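PDB 3UP8: putative 2,5-diketo-D-gluconic acid reductase B from Sinorhizobium meliloti, which probably reduces methylglyoxal to hydroxyacetone with NADPH, as a member of the aldo/keto reductase family. Local coordinates for residues E182-L187 with A208-K213. Sequence-based numbering, arbitrary orientation.
Sequences EYHPYL and AMANGK
Lys213 lies across one face of the Tyr186 ring, its CD 3.9 Å from the centroid of that ring as a CH-pi contact. Its NZ makes a cation-pi contact over the same face, 4.5 Å from the centroid. An extended chain beyond CG carries the ammonium group over the ring, while Lys213 CB stays near the hydroxyl end, 3.5 Å from Tyr186 CE2. Ala210 serves two rings at once. Its CB touches the edge of the tyrosine at Tyr186 CD2 (3.5 Å) and covers one face of the imidazole, 3.8 Å from the His184 centroid. His184 opens a type I beta turn to Leu187; with CG between the backbone N and the carbonyl carbon (chi1 48°), its ring sets one face on the Ala210 methyl and ND1 beside Tyr186 N. The imidazole is pinned in its own plane: NE2 donates to the anti lone pair of Glu182 OE2 (2.8 Å), and ND1 accepts a weak hydrogen bond from the backbone N-H of Tyr186. Glu182 OE2 also accepts from Ile286 N, and OE1 from Val287 N; Tyr186 OH is hydrogen-bonded to Asp217 OD2. Were Tyr186 an alanine, Lys213 would probably lose its aromatic platform, the Ala210 methyl its neighbour at CD2, and Asp217 the hydroxyl. The contact joins the loops after neighbouring strands 176-182 and 202-206 of the eight-stranded TIM barrel, away from the predicted active-site residues. No hydrogen bond links 182-187 to 208-213, so these pieces fit by ring faces, methyl and methylene groups, the charge of solvent-exposed Lys213 probably adding electrostatic attraction.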
ATOM      1  N   GLU A 182      -1.005   1.581   8.074  1.00 13.70           N
ATOM      2  CA  GLU A 182       0.256   1.228   8.739  1.00 14.37           C
ATOM      3  C   GLU A 182       0.125  -0.185   9.285  1.00 13.94           C
ATOM      4  O   GLU A 182      -0.829  -0.487   9.978  1.00 14.15           O
ATOM      5  CB  GLU A 182       0.507   2.186   9.901  1.00 13.56           C
ATOM      6  CG  GLU A 182       1.794   1.922  10.631  1.00 15.73           C
ATOM      7  CD  GLU A 182       2.051   2.915  11.739  1.00 16.78           C
ATOM      8  OE1 GLU A 182       1.475   4.018  11.710  1.00 17.26           O
ATOM      9  OE2 GLU A 182       2.844   2.579  12.638  1.00 18.53           O
ATOM     10  N   TYR A 183       1.069  -1.059   8.950  1.00 14.76           N
ATOM     11  CA  TYR A 183       1.017  -2.433   9.450  1.00 15.13           C
ATOM     12  C   TYR A 183       2.433  -3.008   9.476  1.00 15.95           C
ATOM     13  O   TYR A 183       3.130  -3.028   8.462  1.00 15.47           O
ATOM     14  CB  TYR A 183       0.076  -3.287   8.589  1.00 15.15           C
ATOM     15  CG  TYR A 183      -0.289  -4.641   9.175  1.00 15.56           C
ATOM     16  CD1 TYR A 183      -0.275  -4.870  10.552  1.00 14.96           C
ATOM     17  CD2 TYR A 183      -0.661  -5.697   8.332  1.00 17.48           C
ATOM     18  CE1 TYR A 183      -0.617  -6.133  11.082  1.00 17.10           C
ATOM     19  CE2 TYR A 183      -1.012  -6.952   8.847  1.00 16.86           C
ATOM     20  CZ  TYR A 183      -0.991  -7.155  10.212  1.00 17.44           C
ATOM     21  OH  TYR A 183      -1.332  -8.406  10.683  1.00 20.58           O
ATOM     22  N   HIS A 184       2.840  -3.435  10.668  1.00 16.76           N
ATOM     23  CA  HIS A 184       4.171  -3.977  10.931  1.00 17.37           C
ATOM     24  C   HIS A 184       4.030  -4.771  12.232  1.00 17.69           C
ATOM     25  O   HIS A 184       2.980  -4.715  12.874  1.00 16.97           O
ATOM     26  CB  HIS A 184       5.200  -2.851  11.072  1.00 17.30           C
ATOM     27  CG  HIS A 184       4.764  -1.741  11.979  1.00 18.30           C
ATOM     28  ND1 HIS A 184       4.729  -1.865  13.355  1.00 18.04           N
ATOM     29  CD2 HIS A 184       4.355  -0.477  11.707  1.00 18.80           C
ATOM     30  CE1 HIS A 184       4.293  -0.736  13.885  1.00 19.03           C
ATOM     31  NE2 HIS A 184       4.063   0.125  12.908  1.00 17.95           N
ATOM     32  N   PRO A 185       5.072  -5.522  12.627  1.00 18.28           N
ATOM     33  CA  PRO A 185       4.903  -6.400  13.800  1.00 18.48           C
ATOM     34  C   PRO A 185       4.475  -5.696  15.106  1.00 18.79           C
ATOM     35  O   PRO A 185       3.850  -6.329  15.968  1.00 18.91           O
ATOM     36  CB  PRO A 185       6.285  -7.032  13.949  1.00 18.76           C
ATOM     37  CG  PRO A 185       6.829  -7.051  12.531  1.00 18.73           C
ATOM     38  CD  PRO A 185       6.362  -5.747  11.946  1.00 17.83           C
ATOM     39  N   TYR A 186       4.780  -4.402  15.242  1.00 18.77           N
ATOM     40  CA  TYR A 186       4.479  -3.669  16.489  1.00 19.02           C
ATOM     41  C   TYR A 186       3.077  -3.059  16.567  1.00 18.82           C
ATOM     42  O   TYR A 186       2.674  -2.539  17.618  1.00 17.99           O
ATOM     43  CB  TYR A 186       5.582  -2.638  16.771  1.00 19.26           C
ATOM     44  CG  TYR A 186       6.941  -3.272  16.611  1.00 21.08           C
ATOM     45  CD1 TYR A 186       7.435  -4.178  17.562  1.00 21.62           C
ATOM     46  CD2 TYR A 186       7.716  -3.006  15.484  1.00 22.01           C
ATOM     47  CE1 TYR A 186       8.687  -4.791  17.384  1.00 23.30           C
ATOM     48  CE2 TYR A 186       8.935  -3.603  15.296  1.00 23.07           C
ATOM     49  CZ  TYR A 186       9.424  -4.487  16.240  1.00 23.32           C
ATOM     50  OH  TYR A 186      10.647  -5.043  16.007  1.00 25.36           O
ATOM     51  N   LEU A 187       2.327  -3.130  15.466  1.00 18.74           N
ATOM     52  CA  LEU A 187       0.960  -2.603  15.457  1.00 18.61           C
ATOM     53  C   LEU A 187      -0.038  -3.686  15.085  1.00 19.18           C
ATOM     54  O   LEU A 187      -0.067  -4.138  13.942  1.00 18.65           O
ATOM     55  CB  LEU A 187       0.836  -1.404  14.509  1.00 18.53           C
ATOM     56  CG  LEU A 187      -0.554  -0.761  14.400  1.00 18.76           C
ATOM     57  CD1 LEU A 187      -1.043  -0.246  15.773  1.00 16.72           C
ATOM     58  CD2 LEU A 187      -0.491   0.378  13.382  1.00 18.07           C
ATOM     59  N   ALA A 208       6.320  -1.198   6.989  1.00 18.43           N
ATOM     60  CA  ALA A 208       6.714  -2.567   7.361  1.00 19.87           C
ATOM     61  C   ALA A 208       7.928  -2.614   8.311  1.00 20.78           C
ATOM     62  O   ALA A 208       7.982  -3.462   9.197  1.00 21.53           O
ATOM     63  CB  ALA A 208       6.994  -3.384   6.115  1.00 19.10           C
HETATM   64  N   MSE A 209       8.883  -1.707   8.117  1.00 21.86           N
HETATM   65  CA  MSE A 209      10.134  -1.677   8.905  1.00 23.70           C
HETATM   66  C   MSE A 209       9.984  -0.995  10.275  1.00 23.71           C
HETATM   67  O   MSE A 209      10.940  -0.953  11.061  1.00 23.13           O
HETATM   68  CB  MSE A 209      11.250  -0.969   8.120  1.00 23.91           C
HETATM   69  CG  MSE A 209      11.633  -1.597   6.797  1.00 28.17           C
HETATM   70 SE   MSE A 209      12.225  -3.435   7.023  1.00 38.80          SE
HETATM   71  CE  MSE A 209      10.632  -4.391   6.524  1.00 31.48           C
ATOM     72  N   ALA A 210       8.794  -0.444  10.534  1.00 23.73           N
ATOM     73  CA  ALA A 210       8.494   0.299  11.765  1.00 24.03           C
ATOM     74  C   ALA A 210       9.538   1.378  12.115  1.00 24.81           C
ATOM     75  O   ALA A 210       9.985   1.490  13.265  1.00 23.94           O
ATOM     76  CB  ALA A 210       8.250  -0.644  12.930  1.00 23.54           C
ATOM     77  N   ASN A 211       9.917   2.156  11.100  1.00 26.24           N
ATOM     78  CA  ASN A 211      10.797   3.309  11.264  1.00 27.87           C
ATOM     79  C   ASN A 211      12.173   2.915  11.827  1.00 28.57           C
ATOM     80  O   ASN A 211      12.812   3.706  12.524  1.00 28.78           O
ATOM     81  CB  ASN A 211      10.108   4.359  12.160  1.00 28.46           C
ATOM     82  CG  ASN A 211      10.550   5.776  11.870  1.00 30.04           C
ATOM     83  OD1 ASN A 211      11.149   6.067  10.837  1.00 31.29           O
ATOM     84  ND2 ASN A 211      10.238   6.679  12.795  1.00 33.10           N
ATOM     85  N   GLY A 212      12.619   1.695  11.518  1.00 28.39           N
ATOM     86  CA  GLY A 212      13.914   1.197  11.987  1.00 29.24           C
ATOM     87  C   GLY A 212      13.888   0.158  13.099  1.00 29.41           C
ATOM     88  O   GLY A 212      14.901  -0.496  13.360  1.00 29.67           O
ATOM     89  N   LYS A 213      12.745   0.001  13.763  1.00 29.18           N
ATOM     90  CA  LYS A 213      12.606  -0.993  14.829  1.00 29.53           C
ATOM     91  C   LYS A 213      12.860  -2.412  14.323  1.00 29.21           C
ATOM     92  O   LYS A 213      13.477  -3.228  15.020  1.00 28.80           O
ATOM     93  CB  LYS A 213      11.220  -0.934  15.462  1.00 29.68           C
ATOM     94  CG  LYS A 213      11.086  -0.099  16.721  1.00 32.18           C
ATOM     95  CD  LYS A 213       9.834  -0.548  17.495  1.00 34.62           C
ATOM     96  CE  LYS A 213       9.918  -0.193  18.967  1.00 37.07           C
ATOM     97  NZ  LYS A 213       9.136  -1.146  19.797  1.00 37.66           N
TER